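Local coordinates for alpha-n-acetylglucosaminidase family protein (Clostridium perfringens, PDB 4A41) that is the family 32 carbohydrate-binding module of an alpha-N-acetylglucosaminidase and binds galactose, consistent with a role in recognising carbohydrate, at residues Y102-S107 against L130-T135; S72-L77 against A137-L142. All coordinates share one frame; numbering follows the deposited sequence.

Contact 1: Y102-S107 against L130-T135; sequences YELHVS and LKFNST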
loop_
_atom_site.group_PDB
_atom_site.type_symbol
_atom_site.label_atom_id
_atom_site.label_comp_id
_atom_site.label_asym_id
_atom_site.label_seq_id
_atom_site.Cartn_x
_atom_site.Cartn_y
_atom_site.Cartn_z
ATOM N N TYR A 102 2.170 0.452 -10.619
ATOM C CA TYR A 102 1.620 1.217 -9.483
ATOM C C TYR A 102 1.521 2.701 -9.812
ATOM O O TYR A 102 2.187 3.206 -10.740
ATOM C CB TYR A 102 2.527 1.075 -8.237
ATOM C CG TYR A 102 3.866 1.731 -8.468
ATOM C CD1 TYR A 102 4.080 3.106 -8.223
ATOM C CD2 TYR A 102 4.912 0.992 -8.999
ATOM C CE1 TYR A 102 5.340 3.690 -8.515
ATOM C CE2 TYR A 102 6.144 1.563 -9.272
ATOM C CZ TYR A 102 6.357 2.892 -9.035
ATOM O OH TYR A 102 7.623 3.397 -9.329
ATOM N N GLU A 103 0.695 3.386 -9.018
ATOM C CA GLU A 103 0.770 4.847 -8.847
ATOM C C GLU A 103 0.779 5.101 -7.350
ATOM O O GLU A 103 0.167 4.330 -6.573
ATOM C CB GLU A 103 -0.420 5.540 -9.499
ATOM C CG GLU A 103 -0.519 5.214 -10.963
ATOM C CD GLU A 103 -1.534 6.051 -11.710
ATOM O OE1 GLU A 103 -2.278 6.871 -11.107
ATOM O OE2 GLU A 103 -1.607 5.853 -12.940
ATOM N N LEU A 104 1.444 6.173 -6.945
ATOM C CA LEU A 104 1.369 6.672 -5.571
ATOM C C LEU A 104 0.723 8.043 -5.622
ATOM O O LEU A 104 1.156 8.905 -6.403
ATOM C CB LEU A 104 2.762 6.728 -4.948
ATOM C CG LEU A 104 2.707 6.922 -3.432
ATOM C CD1 LEU A 104 2.318 5.645 -2.671
ATOM C CD2 LEU A 104 4.033 7.441 -2.929
ATOM N N HIS A 105 -0.327 8.217 -4.837
ATOM C CA HIS A 105 -1.062 9.493 -4.752
ATOM C C HIS A 105 -1.047 10.012 -3.319
ATOM O O HIS A 105 -0.901 9.238 -2.374
ATOM C CB HIS A 105 -2.551 9.348 -5.163
ATOM C CG HIS A 105 -2.788 8.780 -6.540
ATOM N ND1 HIS A 105 -4.061 8.543 -7.019
ATOM C CD2 HIS A 105 -1.940 8.403 -7.531
ATOM C CE1 HIS A 105 -3.986 8.030 -8.239
ATOM N NE2 HIS A 105 -2.711 7.932 -8.575
ATOM N N VAL A 106 -1.237 11.329 -3.150
ATOM C CA VAL A 106 -1.358 11.910 -1.814
ATOM C C VAL A 106 -2.600 12.806 -1.741
ATOM O O VAL A 106 -3.132 13.250 -2.778
ATOM C CB VAL A 106 -0.103 12.737 -1.393
ATOM C CG1 VAL A 106 1.136 11.881 -1.390
ATOM C CG2 VAL A 106 0.075 13.901 -2.328
ATOM N N SER A 107 -3.072 13.061 -0.528
ATOM C CA SER A 107 -4.200 13.972 -0.306
ATOM C C SER A 107 -3.906 14.754 0.952
ATOM O O SER A 107 -3.182 14.274 1.827
ATOM C CB SER A 107 -5.515 13.202 -0.118
ATOM O OG SER A 107 -6.616 14.092 0.121
ATOM N N LEU A 130 10.235 4.050 -3.070
ATOM C CA LEU A 130 9.969 5.271 -3.864
ATOM C C LEU A 130 10.523 6.456 -3.128
ATOM O O LEU A 130 10.334 6.602 -1.927
ATOM C CB LEU A 130 8.473 5.472 -4.111
ATOM C CG LEU A 130 7.738 4.297 -4.777
ATOM C CD1 LEU A 130 6.245 4.521 -4.769
ATOM C CD2 LEU A 130 8.259 4.082 -6.195
ATOM N N LYS A 131 11.235 7.313 -3.862
ATOM C CA LYS A 131 11.752 8.573 -3.298
ATOM C C LYS A 131 11.282 9.672 -4.206
ATOM O O LYS A 131 11.383 9.558 -5.429
ATOM C CB LYS A 131 13.274 8.565 -3.264
ATOM C CG LYS A 131 13.801 7.510 -2.328
ATOM C CD LYS A 131 15.282 7.315 -2.544
ATOM C CE LYS A 131 15.836 6.460 -1.419
ATOM N NZ LYS A 131 17.335 6.472 -1.434
ATOM N N PHE A 132 10.742 10.734 -3.633
ATOM C CA PHE A 132 10.098 11.751 -4.470
ATOM C C PHE A 132 10.246 13.134 -3.844
ATOM O O PHE A 132 10.583 13.249 -2.677
ATOM C CB PHE A 132 8.600 11.413 -4.665
ATOM C CG PHE A 132 7.959 10.827 -3.434
ATOM C CD1 PHE A 132 7.548 11.648 -2.376
ATOM C CD2 PHE A 132 7.807 9.445 -3.322
ATOM C CE1 PHE A 132 6.986 11.095 -1.220
ATOM C CE2 PHE A 132 7.250 8.879 -2.168
ATOM C CZ PHE A 132 6.829 9.685 -1.127
ATOM N N ASN A 133 9.986 14.168 -4.650
ATOM C CA ASN A 133 9.911 15.561 -4.177
ATOM C C ASN A 133 9.139 15.662 -2.866
ATOM O O ASN A 133 8.017 15.152 -2.759
ATOM C CB ASN A 133 9.132 16.391 -5.200
ATOM C CG ASN A 133 9.858 16.532 -6.526
ATOM O OD1 ASN A 133 11.090 16.363 -6.609
ATOM N ND2 ASN A 133 9.106 16.875 -7.566
ATOM N N SER A 134 9.701 16.366 -1.895
ATOM C CA SER A 134 8.989 16.581 -0.638
ATOM C C SER A 134 7.592 17.149 -0.904
ATOM O O SER A 134 7.425 18.101 -1.686
ATOM C CB SER A 134 9.775 17.538 0.243
ATOM O OG SER A 134 9.092 17.764 1.468
ATOM N N THR A 135 6.572 16.571 -0.267
ATOM C CA THR A 135 5.223 17.090 -0.483
ATOM C C THR A 135 4.389 16.884 0.770
ATOM O O THR A 135 4.639 15.948 1.522
ATOM C CB THR A 135 4.597 16.439 -1.754
ATOM O OG1 THR A 135 3.565 17.273 -2.296
ATOM C CG2 THR A 135 4.073 15.030 -1.476
#
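Y102 and L130 lie alongside one another, their side chains pointing opposite ways, and the leucine's two methyl groups share the outer part of the tyrosine ring: CD2 of L130 lies 3.3 Å from OH of Y102, while CD1 of L130 is 3.9 Å from CE1 of Y102. With CG of Y102 set between its backbone N and carbonyl carbon (chi1 66°), the ring and its hydroxyl swing to L130, and W121 stacks on the same ring. The apolar contacts continue along the strand. CD2 of L104 meets the F132 ring, 3.6 Å from CE2 of F132, the leucine side chain standing nearly perpendicular to that of the phenylalanine; CD1 of L130 also lies near that leucine methyl. Farther along, CG2 of V106 meets CG2 of T135 at 4.2 Å. Threonine suits this position because its methyl packs on V106 while OG1 is hydrogen-bonded to R114. The polar chemistry lies on the other side of strand 102-107, where NE2 of H105 donates to OE1 of E103 over 2.8 Å, in the plane of the imidazole and to the anti lone pair of the carboxylate. Alternation thus separates apolar Y102, L104 and V106 from polar E103 and H105. Axes 10.5 Å apart at 44°, bridged by side chains alone, are characteristic of the two facing sheets of a beta-sandwich, the fold of F5/8 type C domains and family 32 modules.

Contact 2: S72-L77 against A137-L142; sequences SITLEL and ATHVKL
L75 and V140 form the middle of an antiparallel ladder, each giving its N-H to the other's carbonyl; the bond from N of L75 to O of V140 is 2.7 Å long and nearly straight at 170°. I73 and L142 make a second such pair, and a further bond runs from N of L77 to O of T138 (2.8 Å). The tightly packed face carries I73, L75, L77, V140 and L142, branched aliphatic residues suited to a sheet's buried side. CD1 of L77 touches CG2 of V140 at 4.1 Å and also reaches the backbone of A137.

The other face is polar and partly exposed. CG of E76, anti to its backbone N (chi1 -177°), lies 3.4 Å from NE2 of H139 in a van der Waals contact, and CA of E76 makes an off-centre CH-pi contact with the imidazole. T138 OG1, also bonded to O of S107, meets ND1 of H139 at the ring edge, 2.8 Å away, which helps set the ring's rotation. The long chain of K141 lays its methylenes along S72 and T74, CD coming 3.6 Å from OG of S72, and a bend at chi3 (-59°) carries its amine to a water shared with that hydroxyl.

T138 and H139 both face S107 in a classic beta bulge. Strand 139-144 lies between strands 71-77 and 102-107, and strand 31-34 flanks 71-77 beyond. From the opposing sheet, strand 80-89 meets V140, and strand 153-160 meets I73, L75 and L77.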
loop_
_atom_site.group_PDB
_atom_site.type_symbol
_atom_site.label_atom_id
_atom_site.label_comp_id
_atom_site.label_asym_id
_atom_site.label_seq_id
_atom_site.Cartn_x
_atom_site.Cartn_y
_atom_site.Cartn_z
ATOM N N SER A 72 -6.841 -0.038 -4.569
ATOM C CA SER A 72 -5.874 0.771 -3.823
ATOM C C SER A 72 -5.995 0.600 -2.310
ATOM O O SER A 72 -7.009 0.126 -1.796
ATOM C CB SER A 72 -6.033 2.257 -4.174
ATOM O OG SER A 72 -7.288 2.767 -3.733
ATOM N N ILE A 73 -4.937 1.023 -1.611
ATOM C CA ILE A 73 -4.918 1.067 -0.146
ATOM C C ILE A 73 -4.476 2.474 0.239
ATOM O O ILE A 73 -3.514 2.997 -0.323
ATOM C CB ILE A 73 -4.038 -0.067 0.464
ATOM C CG1 ILE A 73 -3.950 0.051 1.991
ATOM C CG2 ILE A 73 -2.597 -0.070 -0.132
ATOM C CD1 ILE A 73 -3.502 -1.221 2.689
ATOM N N THR A 74 -5.206 3.073 1.173
ATOM C CA THR A 74 -4.894 4.437 1.640
ATOM C C THR A 74 -4.469 4.407 3.107
ATOM O O THR A 74 -5.141 3.789 3.951
ATOM C CB THR A 74 -6.121 5.355 1.486
ATOM O OG1 THR A 74 -6.445 5.449 0.105
ATOM C CG2 THR A 74 -5.810 6.761 2.019
ATOM N N LEU A 75 -3.365 5.096 3.400
ATOM C CA LEU A 75 -2.930 5.297 4.769
ATOM C C LEU A 75 -3.222 6.730 5.173
ATOM O O LEU A 75 -2.665 7.673 4.581
ATOM C CB LEU A 75 -1.428 5.001 4.867
ATOM C CG LEU A 75 -0.972 3.644 4.332
ATOM C CD1 LEU A 75 0.534 3.525 4.589
ATOM C CD2 LEU A 75 -1.769 2.468 4.927
ATOM N N GLU A 76 -4.084 6.890 6.174
ATOM C CA GLU A 76 -4.258 8.198 6.820
ATOM C C GLU A 76 -3.137 8.280 7.856
ATOM O O GLU A 76 -3.035 7.418 8.741
ATOM C CB GLU A 76 -5.628 8.292 7.456
ATOM C CG GLU A 76 -5.947 9.652 8.097
ATOM C CD GLU A 76 -5.635 9.646 9.566
ATOM O OE1 GLU A 76 -6.208 8.800 10.306
ATOM O OE2 GLU A 76 -4.835 10.503 10.012
ATOM N N LEU A 77 -2.308 9.313 7.737
ATOM C CA LEU A 77 -0.974 9.325 8.416
ATOM C C LEU A 77 -0.960 9.650 9.914
ATOM O O LEU A 77 0.032 9.387 10.582
ATOM C CB LEU A 77 -0.017 10.296 7.691
ATOM C CG LEU A 77 0.288 9.980 6.214
ATOM C CD1 LEU A 77 1.258 10.983 5.683
ATOM C CD2 LEU A 77 0.879 8.585 6.061
ATOM N N ALA A 137 1.220 15.898 2.985
ATOM C CA ALA A 137 0.145 14.900 2.864
ATOM C C ALA A 137 -0.424 14.549 4.219
ATOM O O ALA A 137 0.337 14.383 5.175
ATOM C CB ALA A 137 0.683 13.606 2.194
ATOM N N THR A 138 -1.746 14.384 4.280
ATOM C CA THR A 138 -2.396 13.705 5.406
ATOM C C THR A 138 -2.725 12.253 5.103
ATOM O O THR A 138 -2.990 11.462 6.024
ATOM C CB THR A 138 -3.721 14.391 5.814
ATOM O OG1 THR A 138 -4.593 14.536 4.677
ATOM C CG2 THR A 138 -3.421 15.788 6.390
ATOM N N HIS A 139 -2.690 11.897 3.816
ATOM C CA HIS A 139 -3.062 10.551 3.346
ATOM C C HIS A 139 -2.156 10.197 2.192
ATOM O O HIS A 139 -1.829 11.056 1.359
ATOM C CB HIS A 139 -4.495 10.501 2.783
ATOM C CG HIS A 139 -5.571 10.802 3.778
ATOM N ND1 HIS A 139 -5.768 12.057 4.315
ATOM C CD2 HIS A 139 -6.537 10.011 4.306
ATOM C CE1 HIS A 139 -6.787 12.020 5.153
ATOM N NE2 HIS A 139 -7.266 10.786 5.176
ATOM N N VAL A 140 -1.787 8.918 2.112
ATOM C CA VAL A 140 -1.041 8.358 0.996
ATOM C C VAL A 140 -1.769 7.135 0.465
ATOM O O VAL A 140 -2.152 6.268 1.240
ATOM C CB VAL A 140 0.399 7.954 1.434
ATOM C CG1 VAL A 140 1.177 7.300 0.286
ATOM C CG2 VAL A 140 1.142 9.165 1.960
ATOM N N LYS A 141 -1.951 7.088 -0.853
ATOM C CA LYS A 141 -2.717 6.026 -1.490
ATOM C C LYS A 141 -1.797 5.299 -2.461
ATOM O O LYS A 141 -1.212 5.881 -3.396
ATOM C CB LYS A 141 -3.953 6.575 -2.220
ATOM C CG LYS A 141 -4.706 5.489 -3.016
ATOM C CD LYS A 141 -5.818 6.048 -3.920
ATOM C CE LYS A 141 -6.874 6.818 -3.153
ATOM N NZ LYS A 141 -7.979 7.162 -4.130
ATOM N N LEU A 142 -1.663 4.005 -2.248
ATOM C CA LEU A 142 -0.960 3.144 -3.198
ATOM C C LEU A 142 -1.972 2.455 -4.125
ATOM O O LEU A 142 -2.838 1.701 -3.654
ATOM C CB LEU A 142 -0.105 2.079 -2.493
ATOM C CG LEU A 142 0.614 1.092 -3.427
ATOM C CD1 LEU A 142 1.633 1.766 -4.326
ATOM C CD2 LEU A 142 1.269 -0.006 -2.561
HETATM O O HOH W 1 -8.721 4.390 -5.405
HETATM O O HOH W 2 -3.745 12.325 8.703
#

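How the contacts relate
Contact 1 is buried and joins the two sheets through side chains, whereas contact 2 lies within one sheet, rests on backbone hydrogen bonds and is only partly buried. They share a sheet: strand 102-107 of the first neighbours strand 139-144 of the second, with a probable hydrogen bond from K141 N to H105 O. CD1 of L104 also packs on CG1 of V140, so the apolar faces of both contacts feed one sandwich interior. Strand 128-137 supplies the far side of contact 1; its last residue, A137, begins the second segment of contact 2, and the chain turns at T138 into strand 139-144 of the other sheet. Polar residues of contact 2 line the sheet's outer side, as do E103 and H105.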